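Local coordinates for indole-3-pyruvate decarboxylase (Azospirillum brasilense, PDB 2NXW), which catalyses the thiamine diphosphate- and magnesium-dependent decarboxylation of indole-3-pyruvate to indole-3-acetaldehyde, a step of auxin biosynthesis, at residues Pro112-Ser117 / Val179-Pro184; Thr149-Arg154 / Ile165-Gly170; Val251-Thr256 / Ala266-Leu271. One frame throughout, in Å; residues are numbered along the deposited sequence.

Contact 1 (Pro112-Ser117 / Val179-Pro184); sequences PVVVIS and VYLEIP
Two neighbouring parallel strands of the six-stranded sheet in the N-terminal thiamine diphosphate-binding domain meet here, Val114 beside Val179 and Ser117 beside Glu182. Their axes run 19° apart, and five backbone hydrogen bonds join them in the zigzag of a parallel pair. Val179 N reaches Val113 O at 3.0 Å, Val115 N takes Val179 O, Leu181 N takes Val115 O, Ser117 N takes Leu181 O, and Ile183 N closes on Ser117 O at 2.9 Å. On one face of the sheet the contact is purely aliphatic: Val114 CG2 lies alongside Val179 CG2 at 3.9 Å, Val114 CG1 meets Leu181 CD1, and Ile116 CG2 runs beside Ile183 CD1 at 3.7 Å. Helices 23-33 and 161-175 cover this layer.

On the other face, shared by Val115, Ser117, Tyr180 and Glu182, the contact centres on the Tyr180 ring. With CG opposite the backbone N (chi1 178°), the ring leans toward the neighbouring strand, where Val115 CG1 touches its edge at CD1, 3.8 Å away and near the ring plane. Farther out, Ser117 CB sits 3.9 Å from Tyr180 OH. Tyr180 OH donates to Glu182 OE1 at 2.6 Å, and the oxygen receives it on its anti lone pair; the hydroxyl also bonds Gln141 NE2, which Ser117 OG shares, and Phe145 stacks on the ring. A phenylalanine in place of Tyr180 would probably leave Glu182 OE1 without this donor and Gln141 with one partner fewer.

The two faces thus differ in chemistry: one is hydrocarbon packed under helices, whereas the other, with the side chain of Ser117 about 10 Å from a bound thiamine diphosphate, ties a buried carboxylate into a polar network. Asp139 lies close to Glu182 OE1, so the hydroxyl's proton may help temper the crowding of negative charge.

Contact 2 (Thr149-Arg154 / Ile165-Gly170); sequences TVAQAR and IARVLG
Helix-on-sheet packing, supplemented by an arginine hydrogen bond to a backbone carbonyl, joins Ala151-Ala153 to Arg167 and Val168 within a beta-alpha-beta unit. Strand 152-154 lies at one margin of the parallel sheet within this chain, and the helix segment runs nearly antiparallel to it, at 155°, its axis 8.3 Å away at closest approach. Small residues permit the close fit: Ala153 CB rests 3.6 Å from Val168 CG2, while Ala151 CB faces Val168 CG1 at the longer distance of 4.3 Å. The valine thereby places one methyl against each alanine.

Arg167, partly exposed, reaches in with the end of its chain. The chain leaves the helix extended and then bends at chi3 (68°), which brings the guanidinium alongside the Gln152 carbonyl. NH2 donates to Gln152 O at 2.9 Å with the oxygen in the guanidinium plane, although the donor stands 30° off the carbonyl plane. Val168 CG2 lies over one face of the same group, 3.5 Å above its plane and displaced toward the rim. A water bridges the second branch, accepting from Arg167 NH1 at 2.9 Å and from Gln152 N at 3.0 Å, so both polar backbone groups of Gln152 are approached from this side. A salt bridge from Arg167 NH2 to Glu164, one turn earlier, helps fix the guanidinium's rotation.

The Gln152 side chain departs from the opposite face of the strand: NE2 bonds Thr149 OG1, and OE1 receives Lys160 of the second subunit. Strand 179-184 continues the sheet beside Ala151 and Ala153, Val168 also packs on Val179, and Ile165 and Leu169, which point away from the strand, pack on helix 23-33, which covers the same face of the sheet.

Contact 3 (Val251-Thr256 / Ala266-Leu271); sequences VPVVTT and APTPPL
Val253, Pro270 and Leu271 carry most of this contact, in which the loop before helix 281-288 folds back against strand 253-255, the outermost strand, within this chain, of the mixed sheet in the central domain. The two backbones meet at a steep angle, their touching parts 69° apart. One backbone hydrogen bond joins them, Leu271 N to Val253 O at 2.8 Å and almost straight at the hydrogen (171°), with Pro270 CA adding a CA-H...O contact to the same oxygen.

Val253 points into the loop. Its CG1, lying opposite the backbone N (chi1 -179°), meets Pro270 CG at 4.1 Å, while CG2 turns to Thr268 O, 3.8 Å away. That carbonyl oxygen is buried here with no polar partner in the model.

The Leu271 side chain lies against the Val253 carbonyl: CG is 3.5 Å from Val253 O, and CD1 reaches Pro252 CB at 3.9 Å. Beyond the pair, Leu271 also packs on helix 281-288, and Thr255 OG1 bonds Thr273 OG1 just past the loop segment. The methyl of Thr255, CG2, presses on Pro270 CG at 3.4 Å, tighter than usual carbon packing.

Contacts 1 and 2 belong to a single parallel sheet, their centres 8 Å apart, and helix 161-175 leads directly into strand 179-184. Along the chain, both segments of contact 2 fall between those of contact 1, so the chain lays down outer strand 152-154 and helix 161-175 before strand 179-184 slots in between that strand and 113-119. Tyr180 O and Glu182 N probably bond Ala153. Contact 3 follows later, in the mixed sheet of the central domain, its centre about 37 Å from that of contact 1 and 35 Å from that of contact 2. Contact 3 is thus part of a different domain and touches neither of the others.

Contact 1 (Pro112-Ser117 / Val179-Pro184)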
# COMPACT_ATOMS: atom_id res chain seq x y z
N PRO A 112 12.27 21.82 -11.39
CA PRO A 112 12.88 20.74 -12.16
C PRO A 112 14.36 20.47 -11.96
O PRO A 112 15.20 20.94 -12.74
CB PRO A 112 12.54 21.12 -13.60
CG PRO A 112 12.71 22.59 -13.57
CD PRO A 112 12.03 23.00 -12.25
N VAL A 113 14.66 19.72 -10.91
CA VAL A 113 16.04 19.35 -10.63
C VAL A 113 16.31 18.03 -11.32
O VAL A 113 15.58 17.05 -11.13
CB VAL A 113 16.29 19.18 -9.11
CG1 VAL A 113 17.68 18.58 -8.88
CG2 VAL A 113 16.17 20.53 -8.40
N VAL A 114 17.34 18.02 -12.16
CA VAL A 114 17.74 16.80 -12.86
C VAL A 114 18.78 16.11 -11.99
O VAL A 114 19.90 16.61 -11.81
CB VAL A 114 18.35 17.12 -14.24
CG1 VAL A 114 18.81 15.83 -14.92
CG2 VAL A 114 17.34 17.85 -15.11
N VAL A 115 18.40 14.98 -11.41
CA VAL A 115 19.31 14.22 -10.56
C VAL A 115 20.05 13.23 -11.45
O VAL A 115 19.42 12.47 -12.19
CB VAL A 115 18.52 13.42 -9.51
CG1 VAL A 115 19.47 12.55 -8.67
CG2 VAL A 115 17.75 14.39 -8.62
N ILE A 116 21.38 13.26 -11.39
CA ILE A 116 22.21 12.36 -12.18
C ILE A 116 23.05 11.56 -11.20
O ILE A 116 23.91 12.12 -10.51
CB ILE A 116 23.17 13.13 -13.12
CG1 ILE A 116 22.38 14.10 -13.99
CG2 ILE A 116 23.94 12.13 -14.00
CD1 ILE A 116 23.27 14.99 -14.84
N SER A 117 22.81 10.26 -11.12
CA SER A 117 23.58 9.42 -10.22
C SER A 117 24.48 8.45 -10.95
O SER A 117 24.09 7.86 -11.95
CB SER A 117 22.67 8.58 -9.31
OG SER A 117 23.43 7.75 -8.44
N VAL A 179 13.59 14.99 -12.07
CA VAL A 179 13.69 13.73 -12.81
C VAL A 179 14.97 13.03 -12.37
O VAL A 179 15.87 13.66 -11.78
CB VAL A 179 13.69 13.94 -14.34
CG1 VAL A 179 12.32 14.42 -14.79
CG2 VAL A 179 14.78 14.93 -14.74
N TYR A 180 15.07 11.74 -12.67
CA TYR A 180 16.19 10.92 -12.27
C TYR A 180 16.88 10.18 -13.41
O TYR A 180 16.23 9.48 -14.19
CB TYR A 180 15.69 9.90 -11.23
CG TYR A 180 16.73 8.93 -10.72
CD1 TYR A 180 17.77 9.37 -9.91
CD2 TYR A 180 16.66 7.57 -11.04
CE1 TYR A 180 18.72 8.49 -9.42
CE2 TYR A 180 17.61 6.68 -10.56
CZ TYR A 180 18.63 7.14 -9.75
OH TYR A 180 19.59 6.26 -9.29
N LEU A 181 18.20 10.34 -13.51
CA LEU A 181 18.99 9.66 -14.54
C LEU A 181 20.09 8.89 -13.83
O LEU A 181 20.86 9.46 -13.06
CB LEU A 181 19.61 10.66 -15.52
CG LEU A 181 18.61 11.39 -16.42
CD1 LEU A 181 19.32 12.47 -17.23
CD2 LEU A 181 17.92 10.38 -17.35
N GLU A 182 20.16 7.59 -14.10
CA GLU A 182 21.15 6.71 -13.49
C GLU A 182 22.10 6.30 -14.61
O GLU A 182 21.66 5.78 -15.64
CB GLU A 182 20.42 5.51 -12.89
CG GLU A 182 21.22 4.57 -12.04
CD GLU A 182 20.33 3.54 -11.38
OE1 GLU A 182 19.64 3.88 -10.39
OE2 GLU A 182 20.30 2.39 -11.86
N ILE A 183 23.40 6.54 -14.43
CA ILE A 183 24.38 6.22 -15.46
C ILE A 183 25.46 5.23 -15.02
O ILE A 183 26.34 5.57 -14.23
CB ILE A 183 25.10 7.50 -15.95
CG1 ILE A 183 24.08 8.57 -16.34
CG2 ILE A 183 26.00 7.18 -17.15
CD1 ILE A 183 24.70 9.88 -16.80
N PRO A 184 25.38 3.97 -15.51
CA PRO A 184 26.38 2.96 -15.14
C PRO A 184 27.75 3.55 -15.51
O PRO A 184 27.90 4.15 -16.57
CB PRO A 184 26.00 1.77 -16.03
CG PRO A 184 24.50 1.91 -16.14
CD PRO A 184 24.32 3.40 -16.35

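Contact 2 (Thr149-Arg154 / Ile165-Gly170)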
# COMPACT_ATOMS: atom_id res chain seq x y z
N THR A 149 10.13 11.78 -8.24
CA THR A 149 10.45 12.37 -9.55
C THR A 149 9.32 12.05 -10.52
O THR A 149 8.57 11.09 -10.31
CB THR A 149 11.78 11.81 -10.12
OG1 THR A 149 11.73 10.38 -10.16
CG2 THR A 149 12.96 12.26 -9.28
N VAL A 150 9.21 12.84 -11.59
CA VAL A 150 8.15 12.61 -12.58
C VAL A 150 8.54 11.68 -13.72
O VAL A 150 7.68 11.23 -14.47
CB VAL A 150 7.62 13.94 -13.18
CG1 VAL A 150 6.95 14.73 -12.09
CG2 VAL A 150 8.74 14.74 -13.84
N ALA A 151 9.83 11.40 -13.86
CA ALA A 151 10.31 10.51 -14.90
C ALA A 151 11.69 10.03 -14.49
O ALA A 151 12.42 10.75 -13.79
CB ALA A 151 10.38 11.24 -16.24
N GLN A 152 12.05 8.83 -14.94
CA GLN A 152 13.34 8.26 -14.62
C GLN A 152 13.87 7.46 -15.80
O GLN A 152 13.10 6.99 -16.64
CB GLN A 152 13.24 7.27 -13.45
CG GLN A 152 12.45 7.72 -12.22
CD GLN A 152 10.95 7.63 -12.42
OE1 GLN A 152 10.45 6.67 -13.02
NE2 GLN A 152 10.23 8.61 -11.90
N ALA A 153 15.18 7.30 -15.84
CA ALA A 153 15.78 6.47 -16.88
C ALA A 153 17.14 5.97 -16.43
O ALA A 153 17.89 6.68 -15.76
CB ALA A 153 15.92 7.24 -18.19
N ARG A 154 17.43 4.72 -16.76
CA ARG A 154 18.73 4.15 -16.49
C ARG A 154 19.37 4.15 -17.88
O ARG A 154 18.87 3.49 -18.79
CB ARG A 154 18.62 2.71 -15.97
CG ARG A 154 19.99 2.06 -15.85
CD ARG A 154 19.94 0.65 -15.28
NE ARG A 154 21.26 0.04 -15.33
CZ ARG A 154 21.59 -1.12 -14.78
NH1 ARG A 154 20.67 -1.82 -14.12
NH2 ARG A 154 22.83 -1.58 -14.88
N ILE A 165 17.11 10.40 -22.77
CA ILE A 165 17.45 11.70 -22.20
C ILE A 165 16.41 12.73 -22.62
O ILE A 165 15.90 13.49 -21.80
CB ILE A 165 18.85 12.15 -22.66
CG1 ILE A 165 19.91 11.26 -22.02
CG2 ILE A 165 19.10 13.61 -22.30
CD1 ILE A 165 21.30 11.45 -22.59
N ALA A 166 16.08 12.77 -23.91
CA ALA A 166 15.10 13.74 -24.38
C ALA A 166 13.75 13.51 -23.70
O ALA A 166 13.06 14.47 -23.33
CB ALA A 166 14.94 13.64 -25.90
N ARG A 167 13.37 12.25 -23.51
CA ARG A 167 12.10 11.95 -22.87
C ARG A 167 12.08 12.43 -21.41
O ARG A 167 11.13 13.09 -20.97
CB ARG A 167 11.81 10.45 -22.90
CG ARG A 167 10.55 10.05 -22.12
CD ARG A 167 10.32 8.53 -22.11
NE ARG A 167 11.31 7.79 -21.34
CZ ARG A 167 11.36 7.74 -20.01
NH1 ARG A 167 10.46 8.41 -19.30
NH2 ARG A 167 12.29 7.02 -19.40
N VAL A 168 13.12 12.09 -20.68
CA VAL A 168 13.19 12.46 -19.27
C VAL A 168 13.35 13.97 -19.05
O VAL A 168 12.65 14.54 -18.20
CB VAL A 168 14.31 11.68 -18.57
CG1 VAL A 168 14.49 12.16 -17.13
CG2 VAL A 168 13.96 10.19 -18.58
N LEU A 169 14.24 14.61 -19.80
CA LEU A 169 14.40 16.05 -19.63
C LEU A 169 13.13 16.75 -20.09
O LEU A 169 12.74 17.78 -19.55
CB LEU A 169 15.60 16.57 -20.42
CG LEU A 169 16.95 15.99 -20.01
CD1 LEU A 169 18.05 16.76 -20.71
CD2 LEU A 169 17.12 16.08 -18.48
N GLY A 170 12.47 16.16 -21.09
CA GLY A 170 11.23 16.74 -21.60
C GLY A 170 10.14 16.69 -20.55
O GLY A 170 9.32 17.60 -20.46
O HOH W 1 9.91 7.59 -16.58

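Contact 3 (Val251-Thr256 / Ala266-Leu271)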
# COMPACT_ATOMS: atom_id res chain seq x y z
N VAL A 251 -10.95 41.09 -13.31
CA VAL A 251 -11.29 40.66 -11.96
C VAL A 251 -10.12 40.91 -11.02
O VAL A 251 -8.99 41.09 -11.47
CB VAL A 251 -11.68 39.15 -11.91
CG1 VAL A 251 -12.81 38.87 -12.89
CG2 VAL A 251 -10.47 38.28 -12.23
N PRO A 252 -10.38 40.96 -9.70
CA PRO A 252 -9.30 41.20 -8.72
C PRO A 252 -8.19 40.17 -8.87
O PRO A 252 -8.45 38.98 -9.10
CB PRO A 252 -10.03 41.07 -7.39
CG PRO A 252 -11.38 41.63 -7.71
CD PRO A 252 -11.70 40.99 -9.05
N VAL A 253 -6.95 40.64 -8.72
CA VAL A 253 -5.77 39.79 -8.86
C VAL A 253 -5.05 39.62 -7.53
O VAL A 253 -4.88 40.58 -6.78
CB VAL A 253 -4.79 40.42 -9.86
CG1 VAL A 253 -3.56 39.53 -10.02
CG2 VAL A 253 -5.48 40.62 -11.20
N VAL A 254 -4.62 38.39 -7.25
CA VAL A 254 -3.89 38.06 -6.03
C VAL A 254 -2.82 37.03 -6.40
O VAL A 254 -2.97 36.30 -7.39
CB VAL A 254 -4.84 37.44 -4.97
CG1 VAL A 254 -4.06 36.99 -3.73
CG2 VAL A 254 -5.91 38.45 -4.58
N THR A 255 -1.72 36.96 -5.66
CA THR A 255 -0.72 35.94 -5.96
C THR A 255 -0.62 34.97 -4.80
O THR A 255 -1.02 35.30 -3.69
CB THR A 255 0.70 36.53 -6.17
OG1 THR A 255 1.07 37.32 -5.03
CG2 THR A 255 0.76 37.39 -7.42
N THR A 256 -0.13 33.77 -5.08
CA THR A 256 0.11 32.80 -4.02
C THR A 256 1.55 33.10 -3.58
O THR A 256 2.23 33.93 -4.19
CB THR A 256 0.09 31.36 -4.53
OG1 THR A 256 1.02 31.22 -5.61
CG2 THR A 256 -1.32 30.98 -4.97
N ALA A 266 2.56 45.31 -13.80
CA ALA A 266 1.41 45.23 -14.70
C ALA A 266 0.34 46.30 -14.47
O ALA A 266 0.27 46.91 -13.41
CB ALA A 266 0.78 43.85 -14.58
N PRO A 267 -0.53 46.51 -15.47
CA PRO A 267 -1.61 47.49 -15.37
C PRO A 267 -2.60 47.11 -14.26
O PRO A 267 -3.24 47.97 -13.67
CB PRO A 267 -2.25 47.45 -16.76
CG PRO A 267 -1.12 47.06 -17.65
CD PRO A 267 -0.41 46.00 -16.85
N THR A 268 -2.73 45.81 -14.02
CA THR A 268 -3.60 45.31 -12.95
C THR A 268 -2.75 44.38 -12.08
O THR A 268 -2.81 43.16 -12.21
CB THR A 268 -4.86 44.57 -13.50
OG1 THR A 268 -4.46 43.40 -14.23
CG2 THR A 268 -5.65 45.49 -14.42
N PRO A 269 -1.93 44.96 -11.20
CA PRO A 269 -1.05 44.21 -10.30
C PRO A 269 -1.79 43.53 -9.16
O PRO A 269 -2.93 43.85 -8.87
CB PRO A 269 -0.08 45.29 -9.81
CG PRO A 269 -0.97 46.48 -9.69
CD PRO A 269 -1.81 46.42 -10.96
N PRO A 270 -1.14 42.55 -8.52
CA PRO A 270 -1.78 41.84 -7.41
C PRO A 270 -2.11 42.79 -6.25
O PRO A 270 -1.35 43.71 -5.96
CB PRO A 270 -0.73 40.81 -7.01
CG PRO A 270 -0.02 40.53 -8.29
CD PRO A 270 0.15 41.93 -8.86
N LEU A 271 -3.26 42.56 -5.62
CA LEU A 271 -3.68 43.36 -4.47
C LEU A 271 -2.81 42.98 -3.29
O LEU A 271 -2.67 43.75 -2.33
CB LEU A 271 -5.15 43.07 -4.13
CG LEU A 271 -6.18 43.46 -5.18
CD1 LEU A 271 -7.50 42.75 -4.90
CD2 LEU A 271 -6.36 44.97 -5.18